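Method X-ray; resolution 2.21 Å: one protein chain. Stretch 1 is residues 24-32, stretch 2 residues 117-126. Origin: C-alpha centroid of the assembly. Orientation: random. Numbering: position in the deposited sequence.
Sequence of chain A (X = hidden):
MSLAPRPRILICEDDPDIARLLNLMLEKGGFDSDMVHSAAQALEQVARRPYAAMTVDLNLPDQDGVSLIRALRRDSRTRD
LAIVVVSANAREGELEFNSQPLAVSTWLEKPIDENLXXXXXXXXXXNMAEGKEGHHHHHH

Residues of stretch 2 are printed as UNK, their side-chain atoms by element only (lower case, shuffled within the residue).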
ATOM      1  N   LEU A  24      -6.273  -7.213  10.035  1.00 16.75           N
ATOM      2  CA  LEU A  24      -6.362  -7.253  11.500  1.00 16.59           C
ATOM      3  C   LEU A  24      -5.431  -6.263  12.221  1.00 18.74           C
ATOM      4  O   LEU A  24      -5.855  -5.636  13.192  1.00 18.38           O
ATOM      5  CB  LEU A  24      -6.106  -8.673  12.007  1.00 15.06           C
ATOM      6  CG  LEU A  24      -7.208  -9.633  11.558  1.00 16.81           C
ATOM      7  CD1 LEU A  24      -6.764 -11.086  11.784  1.00 13.29           C
ATOM      8  CD2 LEU A  24      -8.502  -9.296  12.321  1.00 16.23           C
HETATM    9  N   MSE A  25      -4.176  -6.129  11.771  1.00 17.28           N
HETATM   10  CA  MSE A  25      -3.232  -5.158  12.383  1.00 20.46           C
HETATM   11  C   MSE A  25      -3.733  -3.712  12.198  1.00 19.68           C
HETATM   12  O   MSE A  25      -3.632  -2.872  13.096  1.00 20.19           O
HETATM   13  CB  MSE A  25      -1.833  -5.233  11.731  1.00 21.95           C
HETATM   14  CG  MSE A  25      -1.011  -6.454  11.997  1.00 24.20           C
HETATM   15 SE   MSE A  25       0.752  -6.264  11.145  1.00 30.49          SE
HETATM   16  CE  MSE A  25       1.529  -7.858  11.989  1.00 25.87           C
ATOM     17  N   LEU A  26      -4.241  -3.422  11.010  1.00 17.36           N
ATOM     18  CA  LEU A  26      -4.720  -2.084  10.726  1.00 19.37           C
ATOM     19  C   LEU A  26      -5.886  -1.717  11.631  1.00 21.65           C
ATOM     20  O   LEU A  26      -5.973  -0.585  12.118  1.00 21.53           O
ATOM     21  CB  LEU A  26      -5.129  -1.969   9.261  1.00 18.51           C
ATOM     22  CG  LEU A  26      -3.914  -1.976   8.341  1.00 21.93           C
ATOM     23  CD1 LEU A  26      -4.306  -1.672   6.881  1.00 20.65           C
ATOM     24  CD2 LEU A  26      -2.963  -0.935   8.860  1.00 22.90           C
ATOM     25  N   GLU A  27      -6.770  -2.682  11.852  1.00 21.50           N
ATOM     26  CA  GLU A  27      -7.918  -2.468  12.713  1.00 24.76           C
ATOM     27  C   GLU A  27      -7.408  -2.115  14.118  1.00 25.51           C
ATOM     28  O   GLU A  27      -7.904  -1.188  14.741  1.00 24.29           O
ATOM     29  CB  GLU A  27      -8.811  -3.716  12.759  1.00 26.01           C
ATOM     30  CG  GLU A  27     -10.017  -3.578  13.698  1.00 33.16           C
ATOM     31  CD  GLU A  27     -10.972  -4.759  13.612  1.00 37.39           C
ATOM     32  OE1 GLU A  27     -10.531  -5.907  13.822  1.00 37.82           O
ATOM     33  OE2 GLU A  27     -12.172  -4.536  13.332  1.00 42.48           O
ATOM     34  N   LYS A  28      -6.418  -2.837  14.624  1.00 25.54           N
ATOM     35  CA  LYS A  28      -5.908  -2.487  15.946  1.00 28.94           C
ATOM     36  C   LYS A  28      -5.378  -1.046  15.947  1.00 28.62           C
ATOM     37  O   LYS A  28      -5.502  -0.338  16.938  1.00 30.77           O
ATOM     38  CB  LYS A  28      -4.796  -3.442  16.371  1.00 29.63           C
ATOM     39  CG  LYS A  28      -5.283  -4.833  16.708  1.00 32.81           C
ATOM     40  CD  LYS A  28      -6.219  -4.809  17.892  1.00 34.03           C
ATOM     41  CE  LYS A  28      -6.472  -6.214  18.397  1.00 36.99           C
ATOM     42  NZ  LYS A  28      -7.485  -6.229  19.486  1.00 39.00           N
ATOM     43  N   GLY A  29      -4.807  -0.616  14.826  1.00 27.15           N
ATOM     44  CA  GLY A  29      -4.259   0.722  14.733  1.00 24.56           C
ATOM     45  C   GLY A  29      -5.250   1.827  14.400  1.00 24.74           C
ATOM     46  O   GLY A  29      -4.841   2.958  14.135  1.00 26.63           O
ATOM     47  N   GLY A  30      -6.543   1.503  14.387  1.00 23.02           N
ATOM     48  CA  GLY A  30      -7.560   2.501  14.113  1.00 21.45           C
ATOM     49  C   GLY A  30      -7.971   2.670  12.667  1.00 22.67           C
ATOM     50  O   GLY A  30      -8.675   3.619  12.328  1.00 24.76           O
ATOM     51  N   PHE A  31      -7.559   1.749  11.810  1.00 22.29           N
ATOM     52  CA  PHE A  31      -7.884   1.838  10.392  1.00 22.27           C
ATOM     53  C   PHE A  31      -8.882   0.800   9.879  1.00 22.47           C
ATOM     54  O   PHE A  31      -8.807  -0.365  10.258  1.00 23.83           O
ATOM     55  CB  PHE A  31      -6.610   1.677   9.555  1.00 22.44           C
ATOM     56  CG  PHE A  31      -5.617   2.789   9.709  1.00 25.74           C
ATOM     57  CD1 PHE A  31      -5.815   4.006   9.066  1.00 26.40           C
ATOM     58  CD2 PHE A  31      -4.435   2.591  10.418  1.00 26.16           C
ATOM     59  CE1 PHE A  31      -4.841   5.004   9.118  1.00 26.11           C
ATOM     60  CE2 PHE A  31      -3.460   3.586  10.471  1.00 27.17           C
ATOM     61  CZ  PHE A  31      -3.666   4.793   9.816  1.00 26.51           C
ATOM     62  N   ASP A  32      -9.802   1.231   9.011  1.00 21.95           N
ATOM     63  CA  ASP A  32     -10.737   0.313   8.359  1.00 22.92           C
ATOM     64  C   ASP A  32      -9.924  -0.053   7.121  1.00 21.83           C
ATOM     65  O   ASP A  32      -9.018   0.696   6.724  1.00 21.03           O
ATOM     66  CB  ASP A  32     -12.029   0.998   7.875  1.00 24.26           C
ATOM     67  CG  ASP A  32     -13.040   1.246   8.992  1.00 27.58           C
ATOM     68  OD1 ASP A  32     -13.135   0.434   9.928  1.00 27.33           O
ATOM     69  OD2 ASP A  32     -13.768   2.256   8.913  1.00 31.31           O
ATOM     70  N   UNK A 117       4.617  -0.186  10.837  1.00 20.31           N
ATOM     71  CA  UNK A 117       3.542  -0.129   9.846  1.00 18.30           C
ATOM     72  C   UNK A 117       2.536   0.969  10.144  1.00 18.15           C
ATOM     73  O   UNK A 117       2.203   1.767   9.270  1.00 18.65           O
ATOM     74  c   UNK A 117       1.507  -1.440   8.901  1.00 17.16           C
ATOM     75  c   UNK A 117       2.788  -1.458   9.757  1.00 16.16           C
ATOM     76  c   UNK A 117       0.791  -2.783   9.005  1.00 16.82           C
ATOM     77  c   UNK A 117       1.856  -1.142   7.458  1.00 16.04           C
ATOM     78  N   UNK A 118       2.037   0.987  11.376  1.00 17.97           N
ATOM     79  CA  UNK A 118       1.037   1.967  11.774  1.00 19.42           C
ATOM     80  C   UNK A 118       1.647   3.371  11.750  1.00 18.73           C
ATOM     81  O   UNK A 118       1.051   4.299  11.214  1.00 21.62           O
ATOM     82  c   UNK A 118       0.028   0.149  13.202  1.00 21.31           C
ATOM     83  c   UNK A 118      -0.698   2.544  13.508  1.00 19.32           C
ATOM     84  c   UNK A 118      -1.039  -0.236  12.165  1.00 19.54           C
ATOM     85  c   UNK A 118       0.477   1.625  13.171  1.00 18.54           C
ATOM     86  N   UNK A 119       2.851   3.504  12.287  1.00 19.63           N
ATOM     87  CA  UNK A 119       3.541   4.789  12.311  1.00 21.75           C
ATOM     88  C   UNK A 119       3.722   5.313  10.886  1.00 22.28           C
ATOM     89  O   UNK A 119       3.374   6.460  10.591  1.00 23.27           O
ATOM     90  c   UNK A 119       5.758   5.927  13.011  1.00 22.19           C
ATOM     91  c   UNK A 119       4.905   4.655  12.989  1.00 19.31           C
ATOM     92  c   UNK A 119       7.088   5.640  13.690  1.00 22.65           C
ATOM     93  c   UNK A 119       5.007   7.045  13.745  1.00 21.21           C
ATOM     94  N   UNK A 120       4.253   4.460  10.010  1.00 22.85           N
ATOM     95  CA  UNK A 120       4.471   4.812   8.607  1.00 22.40           C
ATOM     96  C   UNK A 120       3.184   5.251   7.901  1.00 23.21           C
ATOM     97  O   UNK A 120       3.191   6.239   7.175  1.00 25.02           O
ATOM     98  o   UNK A 120       6.414   3.357   8.285  1.00 22.34           O
ATOM     99  c   UNK A 120       5.097   3.640   7.840  1.00 21.84           C
ATOM    100  N   UNK A 121       2.079   4.538   8.097  1.00 22.88           N
ATOM    101  CA  UNK A 121       0.839   4.957   7.438  1.00 23.49           C
ATOM    102  C   UNK A 121       0.398   6.340   7.934  1.00 25.04           C
ATOM    103  O   UNK A 121      -0.009   7.178   7.138  1.00 24.94           O
ATOM    104  c   UNK A 121      -0.538   2.936   5.341  1.00 19.59           C
ATOM    105  c   UNK A 121      -1.037   1.565   7.361  1.00 22.16           C
ATOM    106  c   UNK A 121      -0.280   3.923   7.638  1.00 19.97           C
ATOM    107  c   UNK A 121      -0.156   2.654   6.785  1.00 19.62           C
ATOM    108  N   UNK A 122       0.480   6.577   9.241  1.00 27.18           N
ATOM    109  CA  UNK A 122       0.111   7.882   9.801  1.00 30.48           C
ATOM    110  C   UNK A 122       0.986   8.968   9.175  1.00 31.42           C
ATOM    111  O   UNK A 122       0.481   9.992   8.727  1.00 31.41           O
ATOM    112  n   UNK A 122      -0.722   6.672  13.293  1.00 36.69           N
ATOM    113  c   UNK A 122      -2.170   7.164  11.732  1.00 34.60           C
ATOM    114  c   UNK A 122      -1.897   6.206  13.687  1.00 37.46           C
ATOM    115  c   UNK A 122      -0.866   7.277  12.062  1.00 34.28           C
ATOM    116  c   UNK A 122       0.283   7.894  11.326  1.00 32.35           C
ATOM    117  n   UNK A 122      -2.790   6.490  12.761  1.00 35.95           N
ATOM    118  N   UNK A 123       2.295   8.724   9.153  1.00 32.86           N
ATOM    119  CA  UNK A 123       3.265   9.640   8.564  1.00 36.37           C
ATOM    120  C   UNK A 123       2.918   9.884   7.099  1.00 36.49           C
ATOM    121  O   UNK A 123       2.763  11.028   6.671  1.00 37.01           O
ATOM    122  c   UNK A 123       5.640   9.682   9.618  1.00 43.87           C
ATOM    123  c   UNK A 123       4.681   9.041   8.624  1.00 40.14           C
ATOM    124  c   UNK A 123       7.380   9.634  12.192  1.00 55.33           C
ATOM    125  n   UNK A 123       7.913   8.696  11.415  1.00 54.11           N
ATOM    126  n   UNK A 123       6.109  10.004  12.037  1.00 53.37           N
ATOM    127  c   UNK A 123       5.191   9.444  11.044  1.00 49.65           C
ATOM    128  n   UNK A 123       8.115  10.196  13.145  1.00 56.15           N
ATOM    129  N   UNK A 124       2.797   8.798   6.337  1.00 35.06           N
ATOM    130  CA  UNK A 124       2.501   8.885   4.907  1.00 36.04           C
ATOM    131  C   UNK A 124       1.236   9.674   4.590  1.00 37.02           C
ATOM    132  O   UNK A 124       1.222  10.507   3.680  1.00 36.54           O
ATOM    133  c   UNK A 124       2.407   7.493   4.311  1.00 34.24           C
ATOM    134  N   UNK A 125       0.171   9.403   5.335  1.00 38.68           N
ATOM    135  CA  UNK A 125      -1.095  10.091   5.134  1.00 40.36           C
ATOM    136  C   UNK A 125      -0.967  11.591   5.411  1.00 42.65           C
ATOM    137  O   UNK A 125      -1.403  12.417   4.605  1.00 42.47           O
ATOM    138  c   UNK A 125      -2.189   9.492   6.035  1.00 38.99           C
ATOM    139  c   UNK A 125      -3.464  10.339   5.947  1.00 37.25           C
ATOM    140  c   UNK A 125      -2.442   8.030   5.629  1.00 38.14           C
ATOM    141  c   UNK A 125      -3.469   7.304   6.492  1.00 36.16           C
ATOM    142  N   UNK A 126      -0.353  11.941   6.539  1.00 45.29           N
ATOM    143  CA  UNK A 126      -0.185  13.348   6.903  1.00 47.51           C
ATOM    144  C   UNK A 126       0.774  14.108   5.985  1.00 48.74           C
ATOM    145  O   UNK A 126       0.575  15.296   5.728  1.00 49.39           O
ATOM    146  c   UNK A 126       0.257  13.472   8.368  1.00 48.38           C
ATOM    147  c   UNK A 126      -0.767  12.885   9.338  1.00 49.50           C
ATOM    148  o   UNK A 126      -0.346  12.355  10.390  1.00 48.13           O
ATOM    149  o   UNK A 126      -1.990  12.966   9.057  1.00 50.35           O
TER

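Position 117 carries four side-chain carbons that fork at the second. The fork fits leucine and excludes isoleucine, whose chain divides at the first carbon. CA-to-CB points toward stretch 1, and one terminal carbon lies 4.1 Å from SE of Met-25, a selenomethionine. This is Leu-117; the atom is CD2, which also lies 4.2 Å from Leu-26 CD2.

Position 118 also has four carbons, but they fork at the first and one arm is two carbons long, the pattern of isoleucine. CA-to-CB points sideways, while the end of the chain comes nearer to stretch 1. In Ile-118, chi1 and chi2 are both m, and CD1 lies 3.8 Å from Met-25 O and 3.9 Å from Leu-26 CD2. CG2 sits 4.2 Å from Gly-29 CA and 4.2 Å from Phe-31 CE2, at the edge of that ring, near its plane.

Position 119 repeats the four carbons forked at the second, but points away and comes no closer to stretch 1 than 8.8 Å. It is Leu-119. Position 120 has one carbon followed by one oxygen, with no contact across; a lone hydroxyl on CB identifies Ser-120.

At position 121 four carbons again fork at the second, and CA-to-CB points toward stretch 1. CB lies 4.1 Å from Phe-31 CZ, and a terminal carbon approaches Leu-26 CD2 to 3.5 Å. The residue is Leu-121, and that terminal carbon is CD1.

Position 122 shows one carbon and then a five-membered ring of three carbons and two nitrogens, an imidazole. A ring carbon lies 3.4 Å from Phe-31 CZ. The residue is His-122, the carbon is CD2, and the two ring centroids are 5.1 Å apart with planes at 39°, an oblique pairing. NE2 is 4.3 Å from Gly-29 O, and no hydrogen bond joins them.

Position 123 has three carbons, a nitrogen, and a carbon bearing two more nitrogens: a guanidinium, hence Arg-123, out of reach of stretch 1. Position 124 has a single carbon, Ala-124, likewise out of reach.

Position 125 has four carbons forked at the first, with one two-carbon arm. It points toward stretch 1, and the arm's end lies 3.8 Å from Phe-31 CE1. This is Ile-125, whose terminal atom is CD1. Position 126 ends in a carbon carrying two oxygens, two side-chain carbons in all: Asp-126, without contact across.

The contact is apolar packing, with no hydrogen bonds across and 366 Å² buried in total. Residues 117, 118, 121, 122 and 125 follow helical periodicity and present one side to stretch 1. Phe-31 has the largest covered area, 86 Å², and touches four of them. The helix axes cross at -68°, yet the backbones come close at Gly-29, whose CA is 6.2 Å from Ile-118 CA. An ideal CB on Gly-29 would lie 2.8 Å from Ile-118 CD1, a clash, so the absent side chain makes room for the isoleucine.

Stretch 2 (117-126) LILSLHRAID
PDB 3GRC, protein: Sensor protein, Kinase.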